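Local coordinates for heme-binding protein A / AI-2 binding protein A (Helicobacter pylori SS1, PDB 6OFQ), which binds the peptide STSA and probably serves in the periplasm as the peptide-binding component of an ABC transporter, at residues Asn270-Glu275 and Ile327-Ala332; Ile283-Ser288 and Val506-Ser511; Leu291-Leu296 and Gln333-Pro338; Asp321-Val326 and Val389-Ser394. One frame throughout, in Å; residues are numbered along the deposited sequence.

Interaction 1 (Asn270-Glu275 and Ile327-Ala332); sequences NLNEVE and IYEGFA
L271 and Y328 bring the two backbones nearest, with their CA atoms 5.8 Å apart. Helix 274-278 begins within 270-275. In 327-332 the weakly bonded end of helix 320-328 runs into a type I' beta turn from Y328 to F331. The turn is closed by a hydrogen bond from F331 N to Y328 O at 2.9 Å. E329 leaves the helical conformation with positive phi. G330 also has positive phi (86°), a backbone shape that calls for glycine.

The turn directs E329 and F331 at the other segment, and L271 touches both of them and Y328. L271 CG stands anti to the carbonyl carbon, and its two methyls serve different partners. CD1 meets Y328 CD1 at 3.5 Å and approaches that ring obliquely. CD2 lies 3.9 Å from F331 CD2, where the two side chains slide past each other in opposite directions. The far end of the F331 ring meets V274 tip to tip, with CZ 3.7 Å from V274 CG1. E329 bends at chi2 (-83°). Its CG lies against the backbone of L271 and N272, and its OE2 comes to 3.5 Å from N272 CB. The contact is mainly apolar, with E329 and N272 adding a polar edge.

V274 also packs on V285, K287 and V506, so it touches strands 283-288 and 497-510. F331 makes a backbone hydrogen bond to Y504 of strand 497-510. The arrangement is a helix-to-strand connection through a type I' turn, joining helix 320-328 to strand 332-334, with L271 and V274 packed against it.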
loop_
_atom_site.group_PDB
_atom_site.type_symbol
_atom_site.label_atom_id
_atom_site.label_comp_id
_atom_site.label_asym_id
_atom_site.label_seq_id
_atom_site.Cartn_x
_atom_site.Cartn_y
_atom_site.Cartn_z
ATOM N N ASN A 270 -6.616 15.909 -9.932
ATOM C CA ASN A 270 -7.860 15.722 -10.658
ATOM C C ASN A 270 -7.578 15.476 -12.120
ATOM O O ASN A 270 -6.881 16.221 -12.803
ATOM C CB ASN A 270 -8.693 16.987 -10.589
ATOM C CG ASN A 270 -9.420 17.082 -9.291
ATOM O OD1 ASN A 270 -9.863 16.072 -8.689
ATOM N ND2 ASN A 270 -9.492 18.319 -8.800
ATOM N N LEU A 271 -8.019 14.315 -12.587
ATOM C CA LEU A 271 -7.643 13.936 -13.900
ATOM C C LEU A 271 -8.195 14.787 -15.071
ATOM O O LEU A 271 -7.538 14.884 -16.117
ATOM C CB LEU A 271 -7.934 12.443 -14.116
ATOM C CG LEU A 271 -7.076 11.606 -13.150
ATOM C CD1 LEU A 271 -7.729 10.280 -12.884
ATOM C CD2 LEU A 271 -5.692 11.506 -13.774
ATOM N N ASN A 272 -9.260 15.508 -14.784
ATOM C CA ASN A 272 -9.644 16.513 -15.782
ATOM C C ASN A 272 -8.831 17.788 -15.742
ATOM O O ASN A 272 -9.116 18.668 -16.554
ATOM C CB ASN A 272 -11.130 16.795 -15.694
ATOM C CG ASN A 272 -11.525 17.528 -14.464
ATOM O OD1 ASN A 272 -10.730 17.806 -13.577
ATOM N ND2 ASN A 272 -12.830 17.767 -14.360
ATOM N N GLU A 273 -7.793 17.892 -14.921
ATOM C CA GLU A 273 -6.885 19.040 -14.964
ATOM C C GLU A 273 -5.546 18.709 -15.567
ATOM O O GLU A 273 -4.736 19.617 -15.740
ATOM C CB GLU A 273 -6.650 19.614 -13.560
ATOM C CG GLU A 273 -7.952 20.145 -12.962
ATOM C CD GLU A 273 -7.852 20.617 -11.531
ATOM O OE1 GLU A 273 -6.724 20.659 -11.003
ATOM O OE2 GLU A 273 -8.886 20.879 -10.909
ATOM N N VAL A 274 -5.294 17.442 -15.884
ATOM C CA VAL A 274 -3.998 17.063 -16.366
ATOM C C VAL A 274 -3.649 17.702 -17.692
ATOM O O VAL A 274 -2.514 18.159 -17.870
ATOM C CB VAL A 274 -3.947 15.516 -16.477
ATOM C CG1 VAL A 274 -2.702 15.086 -17.243
ATOM C CG2 VAL A 274 -3.902 14.996 -15.073
ATOM N N GLU A 275 -4.614 17.745 -18.614
ATOM C CA GLU A 275 -4.344 18.371 -19.907
ATOM C C GLU A 275 -3.950 19.833 -19.762
ATOM O O GLU A 275 -2.956 20.232 -20.354
ATOM C CB GLU A 275 -5.486 18.156 -20.908
ATOM C CG GLU A 275 -5.387 18.989 -22.187
ATOM C CD GLU A 275 -6.654 18.937 -23.030
ATOM O OE1 GLU A 275 -6.800 17.995 -23.848
ATOM O OE2 GLU A 275 -7.487 19.863 -22.867
ATOM N N ILE A 327 -14.630 9.388 -14.495
ATOM C CA ILE A 327 -13.896 9.515 -13.281
ATOM C C ILE A 327 -12.448 9.712 -13.637
ATOM O O ILE A 327 -11.749 10.417 -12.928
ATOM C CB ILE A 327 -14.012 8.315 -12.309
ATOM C CG1 ILE A 327 -15.380 8.232 -11.647
ATOM C CG2 ILE A 327 -12.937 8.318 -11.219
ATOM C CD1 ILE A 327 -16.579 8.810 -12.364
ATOM N N TYR A 328 -11.932 8.955 -14.590
ATOM C CA TYR A 328 -10.517 8.990 -14.846
ATOM C C TYR A 328 -10.073 9.753 -16.055
ATOM O O TYR A 328 -8.885 9.856 -16.352
ATOM C CB TYR A 328 -9.950 7.543 -14.922
ATOM C CG TYR A 328 -9.899 6.793 -13.576
ATOM C CD1 TYR A 328 -8.935 7.058 -12.618
ATOM C CD2 TYR A 328 -10.910 5.919 -13.237
ATOM C CE1 TYR A 328 -8.967 6.464 -11.370
ATOM C CE2 TYR A 328 -10.934 5.275 -12.003
ATOM C CZ TYR A 328 -9.971 5.561 -11.078
ATOM O OH TYR A 328 -10.041 4.865 -9.880
ATOM N N GLU A 329 -11.033 10.295 -16.824
ATOM C CA GLU A 329 -10.715 10.959 -18.064
ATOM C C GLU A 329 -9.804 10.151 -18.955
ATOM O O GLU A 329 -8.961 10.646 -19.705
ATOM C CB GLU A 329 -10.110 12.341 -17.792
ATOM C CG GLU A 329 -11.050 13.181 -16.969
ATOM C CD GLU A 329 -12.133 13.892 -17.794
ATOM O OE1 GLU A 329 -12.019 14.042 -19.010
ATOM O OE2 GLU A 329 -13.112 14.236 -17.128
ATOM N N GLY A 330 -10.050 8.839 -18.943
ATOM C CA GLY A 330 -9.308 7.970 -19.802
ATOM C C GLY A 330 -7.977 7.459 -19.282
ATOM O O GLY A 330 -7.299 6.644 -19.919
ATOM N N PHE A 331 -7.531 8.011 -18.154
ATOM C CA PHE A 331 -6.186 7.708 -17.606
ATOM C C PHE A 331 -6.224 6.440 -16.721
ATOM O O PHE A 331 -5.831 6.459 -15.557
ATOM C CB PHE A 331 -5.686 8.878 -16.745
ATOM C CG PHE A 331 -5.355 10.101 -17.539
ATOM C CD1 PHE A 331 -4.111 10.263 -18.135
ATOM C CD2 PHE A 331 -6.261 11.124 -17.632
ATOM C CE1 PHE A 331 -3.783 11.431 -18.837
ATOM C CE2 PHE A 331 -5.957 12.290 -18.315
ATOM C CZ PHE A 331 -4.739 12.443 -18.921
ATOM N N ALA A 332 -6.715 5.351 -17.304
ATOM C CA ALA A 332 -6.854 4.074 -16.602
ATOM C C ALA A 332 -7.176 2.997 -17.607
ATOM O O ALA A 332 -7.623 3.266 -18.704
ATOM C CB ALA A 332 -7.996 4.175 -15.609
#

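Interaction 2 (Ile283-Ser288 and Val506-Ser511); sequences IVVDKS and VVPHLS
The H509 ring has V284 over one face and D286 at its edge. V284 CB sits 4.2 Å from the ring centroid, 28° off the normal, and the two side chains point the same way. At the edge H509 NE2 donates to D286 OD1 at 2.8 Å. The oxygen lies near the ring plane, but the ring meets it from above the carboxylate plane, and the two planes are 76° apart. ND1 donates to L510 O at 2.8 Å. With a donor bond at each nitrogen, the ring would probably be positively charged, which suits the D286 carboxylate.

The strands are antiparallel. V284 with H509 and D286 with V507 are hydrogen-bonded pairs. V285 with P508 and K287 with V506 are non-hydrogen-bonded pairs, with side chains on the face away from H509. There V285 CG1 and V506 CG1 are tight at 3.5 Å.

K287 NZ makes a salt bridge to E278. Helix 274-278 covers the face of V285, V506 and P508. On the H509 face, V507 and H509 touch L265 of strand 265-266. Helix 251-259 packs on I283, P508 and L510.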
loop_
_atom_site.group_PDB
_atom_site.type_symbol
_atom_site.label_atom_id
_atom_site.label_comp_id
_atom_site.label_asym_id
_atom_site.label_seq_id
_atom_site.Cartn_x
_atom_site.Cartn_y
_atom_site.Cartn_z
ATOM N N ILE A 283 5.934 22.740 -16.139
ATOM C CA ILE A 283 5.277 21.618 -15.470
ATOM C C ILE A 283 5.388 20.427 -16.379
ATOM O O ILE A 283 5.244 20.563 -17.597
ATOM C CB ILE A 283 3.828 21.922 -15.093
ATOM C CG1 ILE A 283 3.879 22.943 -13.949
ATOM C CG2 ILE A 283 3.018 20.646 -14.782
ATOM C CD1 ILE A 283 2.555 23.539 -13.539
ATOM N N VAL A 284 5.672 19.276 -15.791
ATOM C CA VAL A 284 5.789 17.965 -16.475
ATOM C C VAL A 284 4.731 17.125 -15.749
ATOM O O VAL A 284 4.620 17.190 -14.510
ATOM C CB VAL A 284 7.225 17.397 -16.318
ATOM C CG1 VAL A 284 7.416 15.901 -16.615
ATOM C CG2 VAL A 284 8.169 18.231 -17.185
ATOM N N VAL A 285 4.084 16.215 -16.470
ATOM C CA VAL A 285 3.202 15.274 -15.829
ATOM C C VAL A 285 3.754 13.901 -16.204
ATOM O O VAL A 285 3.601 13.457 -17.356
ATOM C CB VAL A 285 1.753 15.430 -16.272
ATOM C CG1 VAL A 285 0.889 14.385 -15.590
ATOM C CG2 VAL A 285 1.260 16.809 -15.850
ATOM N N ASP A 286 4.309 13.203 -15.205
ATOM C CA ASP A 286 4.801 11.846 -15.471
ATOM C C ASP A 286 3.630 10.888 -15.527
ATOM O O ASP A 286 2.642 11.032 -14.774
ATOM C CB ASP A 286 5.629 11.367 -14.262
ATOM C CG ASP A 286 6.937 12.079 -14.046
ATOM O OD1 ASP A 286 7.337 12.887 -14.886
ATOM O OD2 ASP A 286 7.636 11.673 -13.076
ATOM N N LYS A 287 3.667 9.905 -16.440
ATOM C CA LYS A 287 2.587 8.925 -16.569
ATOM C C LYS A 287 3.177 7.573 -16.840
ATOM O O LYS A 287 4.073 7.451 -17.689
ATOM C CB LYS A 287 1.629 9.264 -17.725
ATOM C CG LYS A 287 1.026 10.657 -17.654
ATOM C CD LYS A 287 0.049 10.953 -18.802
ATOM C CE LYS A 287 -0.100 12.453 -18.969
ATOM N NZ LYS A 287 1.146 13.022 -19.582
ATOM N N SER A 288 2.695 6.582 -16.109
ATOM C CA SER A 288 3.007 5.200 -16.457
ATOM C C SER A 288 1.871 4.250 -16.119
ATOM O O SER A 288 0.880 4.678 -15.548
ATOM C CB SER A 288 4.302 4.764 -15.763
ATOM O OG SER A 288 4.139 4.680 -14.359
ATOM N N VAL A 506 -0.121 9.015 -12.371
ATOM C CA VAL A 506 -0.124 10.327 -13.006
ATOM C C VAL A 506 0.386 11.364 -12.010
ATOM O O VAL A 506 -0.291 11.579 -10.986
ATOM C CB VAL A 506 -1.491 10.740 -13.561
ATOM C CG1 VAL A 506 -1.402 12.109 -14.257
ATOM C CG2 VAL A 506 -1.997 9.683 -14.517
ATOM N N VAL A 507 1.612 11.866 -12.211
ATOM C CA VAL A 507 2.296 12.670 -11.177
ATOM C C VAL A 507 2.803 13.968 -11.768
ATOM O O VAL A 507 3.839 14.021 -12.410
ATOM C CB VAL A 507 3.445 11.886 -10.502
ATOM C CG1 VAL A 507 4.182 12.853 -9.550
ATOM C CG2 VAL A 507 2.942 10.706 -9.727
ATOM N N PRO A 508 2.041 15.064 -11.537
ATOM C CA PRO A 508 2.552 16.372 -11.978
ATOM C C PRO A 508 3.644 16.954 -11.093
ATOM O O PRO A 508 3.639 16.752 -9.866
ATOM C CB PRO A 508 1.307 17.263 -11.809
ATOM C CG PRO A 508 0.131 16.346 -11.666
ATOM C CD PRO A 508 0.691 15.129 -10.969
ATOM N N HIS A 509 4.653 17.553 -11.715
ATOM C CA HIS A 509 5.705 18.187 -10.958
ATOM C C HIS A 509 6.344 19.286 -11.752
ATOM O O HIS A 509 6.152 19.410 -12.952
ATOM C CB HIS A 509 6.749 17.163 -10.493
ATOM C CG HIS A 509 7.386 16.416 -11.605
ATOM N ND1 HIS A 509 8.511 16.838 -12.279
ATOM C CD2 HIS A 509 7.013 15.270 -12.213
ATOM C CE1 HIS A 509 8.848 15.956 -13.198
ATOM N NE2 HIS A 509 7.932 15.011 -13.195
ATOM N N LEU A 510 7.059 20.152 -11.040
ATOM C CA LEU A 510 7.890 21.110 -11.762
ATOM C C LEU A 510 9.000 20.456 -12.587
ATOM O O LEU A 510 9.533 19.412 -12.175
ATOM C CB LEU A 510 8.462 22.176 -10.795
ATOM C CG LEU A 510 7.478 22.904 -9.939
ATOM C CD1 LEU A 510 8.174 23.800 -8.942
ATOM C CD2 LEU A 510 6.511 23.753 -10.737
ATOM N N SER A 511 9.313 21.050 -13.735
ATOM C CA SER A 511 10.371 20.527 -14.604
ATOM C C SER A 511 11.724 20.407 -13.938
ATOM O O SER A 511 12.474 19.473 -14.259
ATOM C CB SER A 511 10.488 21.355 -15.886
ATOM O OG SER A 511 10.802 22.695 -15.559
#

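Interaction 3 (Leu291-Leu296 and Gln333-Pro338); sequences LLASWL and QKMVNP
M335 is where 333-338 first touches 291-296, just after the short strand 332-334 ends. Its CG is anti to the backbone N (chi1 -179°) and the chain stays extended beyond it, with CE placed by chi3 at 178°. The straight side chain carries sulfur and methyl across to the strand. SD stops 3.3 Å from the backbone S294 O and 4.0 Å from W295 CB. CE goes further and touches two side chains. It is 3.9 Å from A293 CB and 4.0 Å from W295 CE3, approaching the indole obliquely.

Beyond M335 the chain turns from the strand, and Y502 OH is hydrogen-bonded to V336 N and N337 O. P338 then returns to it. Its O lies 3.7 Å from A293 CB, so this alanine is met by a methyl and by a carbonyl oxygen. M335 also touches Y497, P499 and Y502 of strand 497-510, while W295 stacks edge-to-face with Y497 and meets the ring of W443.

All five touching residues are buried. The grip rests on dispersion from a polarisable sulfur and its methyl, together with the approach of SD to a carbonyl oxygen. The methyl contacts are weakly directional, so the placing of CE probably depends largely on shape and on the residues packed around it.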
loop_
_atom_site.group_PDB
_atom_site.type_symbol
_atom_site.label_atom_id
_atom_site.label_comp_id
_atom_site.label_asym_id
_atom_site.label_seq_id
_atom_site.Cartn_x
_atom_site.Cartn_y
_atom_site.Cartn_z
ATOM N N LEU A 291 1.002 0.094 -10.947
ATOM C CA LEU A 291 0.861 -1.159 -10.176
ATOM C C LEU A 291 -0.347 -1.070 -9.237
ATOM O O LEU A 291 -0.376 -1.671 -8.159
ATOM C CB LEU A 291 2.099 -1.549 -9.395
ATOM C CG LEU A 291 3.255 -1.958 -10.299
ATOM C CD1 LEU A 291 4.560 -2.006 -9.545
ATOM C CD2 LEU A 291 3.024 -3.418 -10.672
ATOM N N LEU A 292 -1.343 -0.338 -9.699
ATOM C CA LEU A 292 -2.523 0.042 -8.914
ATOM C C LEU A 292 -3.777 -0.663 -9.365
ATOM O O LEU A 292 -4.012 -0.861 -10.558
ATOM C CB LEU A 292 -2.793 1.549 -9.140
ATOM C CG LEU A 292 -1.653 2.504 -8.781
ATOM C CD1 LEU A 292 -1.669 3.831 -9.520
ATOM C CD2 LEU A 292 -1.802 2.766 -7.290
ATOM N N ALA A 293 -4.673 -0.969 -8.431
ATOM C CA ALA A 293 -6.006 -1.443 -8.748
ATOM C C ALA A 293 -7.004 -0.696 -7.865
ATOM O O ALA A 293 -6.684 -0.352 -6.719
ATOM C CB ALA A 293 -6.162 -2.943 -8.560
ATOM N N SER A 294 -8.181 -0.394 -8.412
ATOM C CA SER A 294 -9.275 0.310 -7.717
ATOM C C SER A 294 -10.569 -0.431 -8.007
ATOM O O SER A 294 -10.867 -0.751 -9.141
ATOM C CB SER A 294 -9.335 1.758 -8.270
ATOM O OG SER A 294 -10.347 2.476 -7.586
ATOM N N TRP A 295 -11.376 -0.627 -6.956
ATOM C CA TRP A 295 -12.568 -1.515 -7.081
ATOM C C TRP A 295 -13.612 -1.120 -6.051
ATOM O O TRP A 295 -13.371 -0.230 -5.241
ATOM C CB TRP A 295 -12.211 -3.010 -7.015
ATOM C CG TRP A 295 -11.682 -3.487 -5.702
ATOM C CD1 TRP A 295 -12.400 -3.991 -4.673
ATOM C CD2 TRP A 295 -10.334 -3.427 -5.246
ATOM N NE1 TRP A 295 -11.577 -4.319 -3.622
ATOM C CE2 TRP A 295 -10.290 -3.993 -3.946
ATOM C CE3 TRP A 295 -9.135 -3.015 -5.815
ATOM C CZ2 TRP A 295 -9.112 -4.103 -3.221
ATOM C CZ3 TRP A 295 -7.985 -3.121 -5.103
ATOM C CH2 TRP A 295 -7.980 -3.637 -3.808
ATOM N N LEU A 296 -14.748 -1.760 -6.129
ATOM C CA LEU A 296 -15.764 -1.578 -5.127
ATOM C C LEU A 296 -15.783 -2.835 -4.261
ATOM O O LEU A 296 -16.031 -3.937 -4.790
ATOM C CB LEU A 296 -17.067 -1.274 -5.838
ATOM C CG LEU A 296 -18.283 -0.958 -4.973
ATOM C CD1 LEU A 296 -18.153 0.395 -4.273
ATOM C CD2 LEU A 296 -19.551 -0.959 -5.818
ATOM N N GLN A 333 -7.030 1.756 -17.200
ATOM C CA GLN A 333 -7.438 0.578 -17.963
ATOM C C GLN A 333 -8.554 -0.146 -17.231
ATOM O O GLN A 333 -8.527 -0.204 -15.988
ATOM C CB GLN A 333 -6.207 -0.339 -18.194
ATOM C CG GLN A 333 -6.511 -1.634 -18.922
ATOM C CD GLN A 333 -5.306 -2.481 -19.356
ATOM O OE1 GLN A 333 -4.186 -1.977 -19.394
ATOM N NE2 GLN A 333 -5.550 -3.736 -19.770
ATOM N N LYS A 334 -9.521 -0.734 -17.911
ATOM C CA LYS A 334 -10.593 -1.481 -17.279
ATOM C C LYS A 334 -10.027 -2.638 -16.455
ATOM O O LYS A 334 -9.201 -3.413 -16.960
ATOM C CB LYS A 334 -11.519 -2.024 -18.369
ATOM C CG LYS A 334 -12.624 -2.951 -17.892
ATOM C CD LYS A 334 -13.715 -3.288 -18.908
ATOM C CE LYS A 334 -13.376 -3.133 -20.369
ATOM N NZ LYS A 334 -14.655 -3.161 -21.128
ATOM N N MET A 335 -10.464 -2.746 -15.197
ATOM C CA MET A 335 -10.020 -3.836 -14.343
ATOM C C MET A 335 -10.820 -5.106 -14.652
ATOM O O MET A 335 -12.046 -5.080 -14.860
ATOM C CB MET A 335 -10.150 -3.408 -12.892
ATOM C CG MET A 335 -9.703 -4.431 -11.858
ATOM S SD MET A 335 -9.898 -3.717 -10.205
ATOM C CE MET A 335 -9.390 -5.089 -9.171
ATOM N N VAL A 336 -10.080 -6.225 -14.703
ATOM C CA VAL A 336 -10.630 -7.556 -14.923
ATOM C C VAL A 336 -10.256 -8.451 -13.741
ATOM O O VAL A 336 -11.144 -8.930 -13.050
ATOM C CB VAL A 336 -10.104 -8.142 -16.237
ATOM C CG1 VAL A 336 -10.721 -9.511 -16.455
ATOM C CG2 VAL A 336 -10.508 -7.213 -17.402
ATOM N N ASN A 337 -8.986 -8.679 -13.473
ATOM C CA ASN A 337 -8.486 -9.479 -12.340
ATOM C C ASN A 337 -8.141 -8.598 -11.154
ATOM O O ASN A 337 -8.022 -7.364 -11.255
ATOM C CB ASN A 337 -7.260 -10.303 -12.771
ATOM C CG ASN A 337 -7.581 -11.205 -13.964
ATOM O OD1 ASN A 337 -8.511 -12.022 -13.831
ATOM N ND2 ASN A 337 -6.912 -10.999 -15.107
ATOM N N PRO A 338 -7.888 -9.196 -9.981
ATOM C CA PRO A 338 -7.640 -8.361 -8.791
ATOM C C PRO A 338 -6.372 -7.549 -8.804
ATOM O O PRO A 338 -6.263 -6.634 -8.007
ATOM C CB PRO A 338 -7.608 -9.332 -7.633
ATOM C CG PRO A 338 -8.437 -10.485 -8.142
ATOM C CD PRO A 338 -8.123 -10.610 -9.612
#

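Interaction 4 (Asp321-Val326 and Val389-Ser394); sequences DDYIKV and VFIQAS
F390 meets Y323 in a T-shaped (edge-to-face) aromatic pair between two helices packed on the mixed sheet of a type II periplasmic binding protein. The segments 321-326 and 389-394 run roughly antiparallel, at 151°. Their axes are 11.5 Å apart at closest approach, and F390 spans much of that gap. Its CB starts toward the other helix, and chi1 of -172° puts CG anti to the backbone N. CG lies 3.9 Å from Y323 CD1. CD1 is nearer, at 3.6 Å from that same atom, which stands over the rim of the F390 face. The ring centroids are 5.3 Å apart, with the planes at 79°. CE1 moves on to Y323 CB, which also sits over the face in a CH-pi contact. At the tip CZ meets the backbone Y323 N. On the other branch CE2 has D322 OD2 at 3.3 Å, near the ring plane. A carboxylate oxygen there faces the weakly positive rim of the ring, which is probably favourable. V326 CG2 touches CE2 more loosely, at 4.3 Å and obliquely.

I391 CD1 adds a long contact to Y323 CE1. Y323 and I391 both touch F425 of strand 423-429, so both helices pack on the same residue of the sheet. The backbone of F390 is held within its own helix. S394 N and S394 OG both donate to F390 O, each at 2.9 Å, from opposite faces of its carbonyl plane.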
loop_
_atom_site.group_PDB
_atom_site.type_symbol
_atom_site.label_atom_id
_atom_site.label_comp_id
_atom_site.label_asym_id
_atom_site.label_seq_id
_atom_site.Cartn_x
_atom_site.Cartn_y
_atom_site.Cartn_z
ATOM N N ASP A 321 -16.484 1.107 -18.797
ATOM C CA ASP A 321 -15.903 1.959 -19.847
ATOM C C ASP A 321 -16.313 3.446 -19.638
ATOM O O ASP A 321 -15.520 4.387 -19.726
ATOM C CB ASP A 321 -16.274 1.520 -21.256
ATOM C CG ASP A 321 -15.658 0.204 -21.659
ATOM O OD1 ASP A 321 -14.556 -0.169 -21.219
ATOM O OD2 ASP A 321 -16.234 -0.448 -22.549
ATOM N N ASP A 322 -17.574 3.676 -19.310
ATOM C CA ASP A 322 -18.071 5.026 -19.028
ATOM C C ASP A 322 -17.493 5.604 -17.750
ATOM O O ASP A 322 -17.114 6.770 -17.637
ATOM C CB ASP A 322 -19.592 4.978 -18.967
ATOM C CG ASP A 322 -20.213 6.342 -19.027
ATOM O OD1 ASP A 322 -19.872 7.043 -20.004
ATOM O OD2 ASP A 322 -21.107 6.627 -18.217
ATOM N N TYR A 323 -17.371 4.748 -16.728
ATOM C CA TYR A 323 -16.739 5.160 -15.497
ATOM C C TYR A 323 -15.309 5.655 -15.718
ATOM O O TYR A 323 -14.918 6.690 -15.133
ATOM C CB TYR A 323 -16.800 3.999 -14.497
ATOM C CG TYR A 323 -16.255 4.272 -13.111
ATOM C CD1 TYR A 323 -17.040 4.767 -12.130
ATOM C CD2 TYR A 323 -14.968 3.964 -12.753
ATOM C CE1 TYR A 323 -16.555 5.072 -10.879
ATOM C CE2 TYR A 323 -14.502 4.170 -11.480
ATOM C CZ TYR A 323 -15.280 4.730 -10.525
ATOM O OH TYR A 323 -14.772 4.991 -9.269
ATOM N N ILE A 324 -14.524 4.932 -16.479
ATOM C CA ILE A 324 -13.192 5.347 -16.796
ATOM C C ILE A 324 -13.140 6.704 -17.517
ATOM O O ILE A 324 -12.282 7.510 -17.208
ATOM C CB ILE A 324 -12.408 4.218 -17.453
ATOM C CG1 ILE A 324 -12.184 3.158 -16.341
ATOM C CG2 ILE A 324 -11.148 4.687 -18.186
ATOM C CD1 ILE A 324 -11.635 1.888 -16.943
ATOM N N LYS A 325 -14.047 6.899 -18.464
ATOM C CA LYS A 325 -14.164 8.232 -19.075
ATOM C C LYS A 325 -14.505 9.357 -18.116
ATOM O O LYS A 325 -13.808 10.375 -18.100
ATOM C CB LYS A 325 -15.200 8.126 -20.202
ATOM C CG LYS A 325 -14.694 7.319 -21.369
ATOM C CD LYS A 325 -15.600 7.185 -22.589
ATOM C CE LYS A 325 -14.907 6.235 -23.564
ATOM N NZ LYS A 325 -15.490 6.194 -24.934
ATOM N N VAL A 326 -15.529 9.176 -17.277
ATOM C CA VAL A 326 -15.964 10.176 -16.316
ATOM C C VAL A 326 -15.052 10.455 -15.157
ATOM O O VAL A 326 -14.842 11.609 -14.762
ATOM C CB VAL A 326 -17.341 9.814 -15.707
ATOM C CG1 VAL A 326 -17.788 10.807 -14.638
ATOM C CG2 VAL A 326 -18.316 9.828 -16.857
ATOM N N VAL A 389 -21.349 9.161 -6.791
ATOM C CA VAL A 389 -22.568 9.571 -7.507
ATOM C C VAL A 389 -22.838 8.703 -8.733
ATOM O O VAL A 389 -23.960 8.292 -8.981
ATOM C CB VAL A 389 -22.440 11.059 -7.857
ATOM C CG1 VAL A 389 -23.482 11.503 -8.887
ATOM C CG2 VAL A 389 -22.517 11.909 -6.617
ATOM N N PHE A 390 -21.783 8.327 -9.438
ATOM C CA PHE A 390 -21.856 7.412 -10.582
ATOM C C PHE A 390 -22.395 6.064 -10.152
ATOM O O PHE A 390 -23.268 5.519 -10.831
ATOM C CB PHE A 390 -20.474 7.319 -11.258
ATOM C CG PHE A 390 -20.440 6.553 -12.563
ATOM C CD1 PHE A 390 -20.584 5.172 -12.587
ATOM C CD2 PHE A 390 -20.352 7.218 -13.781
ATOM C CE1 PHE A 390 -20.591 4.471 -13.781
ATOM C CE2 PHE A 390 -20.311 6.521 -14.988
ATOM C CZ PHE A 390 -20.445 5.145 -14.984
ATOM N N ILE A 391 -21.855 5.494 -9.077
ATOM C CA ILE A 391 -22.283 4.170 -8.649
ATOM C C ILE A 391 -23.761 4.271 -8.222
ATOM O O ILE A 391 -24.592 3.386 -8.498
ATOM C CB ILE A 391 -21.401 3.565 -7.538
ATOM C CG1 ILE A 391 -19.943 3.411 -7.997
ATOM C CG2 ILE A 391 -21.949 2.259 -7.028
ATOM C CD1 ILE A 391 -19.688 2.557 -9.206
ATOM N N GLN A 392 -24.113 5.306 -7.472
ATOM C CA GLN A 392 -25.488 5.517 -7.030
ATOM C C GLN A 392 -26.400 5.582 -8.249
ATOM O O GLN A 392 -27.473 4.976 -8.240
ATOM C CB GLN A 392 -25.552 6.842 -6.250
ATOM C CG GLN A 392 -26.934 7.214 -5.735
ATOM C CD GLN A 392 -26.851 8.587 -5.097
ATOM O OE1 GLN A 392 -26.589 9.621 -5.737
ATOM N NE2 GLN A 392 -27.088 8.570 -3.805
ATOM N N ALA A 393 -25.979 6.263 -9.301
ATOM C CA ALA A 393 -26.868 6.452 -10.465
ATOM C C ALA A 393 -26.984 5.150 -11.241
ATOM O O ALA A 393 -28.069 4.782 -11.688
ATOM C CB ALA A 393 -26.316 7.457 -11.446
ATOM N N SER A 394 -25.868 4.433 -11.343
ATOM C CA SER A 394 -25.899 3.171 -12.097
ATOM C C SER A 394 -26.793 2.168 -11.372
ATOM O O SER A 394 -27.611 1.488 -12.023
ATOM C CB SER A 394 -24.493 2.567 -12.086
ATOM O OG SER A 394 -23.546 3.345 -12.785
#

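How the interactions relate
From the N terminus, 270-275 comes first, and interaction 1 closes its loop at 327-332. Interaction 2 starts at 283-288 and closes last, at 506-511. Its loop contains interactions 3 and 4 whole, while interaction 1 crosses it. Interaction 3 (291-296 to 333-338) and interaction 4 (321-326 to 389-394) cross each other, and both cross interaction 1. The consecutive segments 321-326, 327-332 and 333-338 supply one side each of interactions 4, 1 and 3. They tie helices 274-278 and 386-396 and strand 292-298 together. K334 and D321 add a salt bridge between interactions 3 and 4. Strand 497-510 pairs with strands 283-288, 292-298 and 332-334.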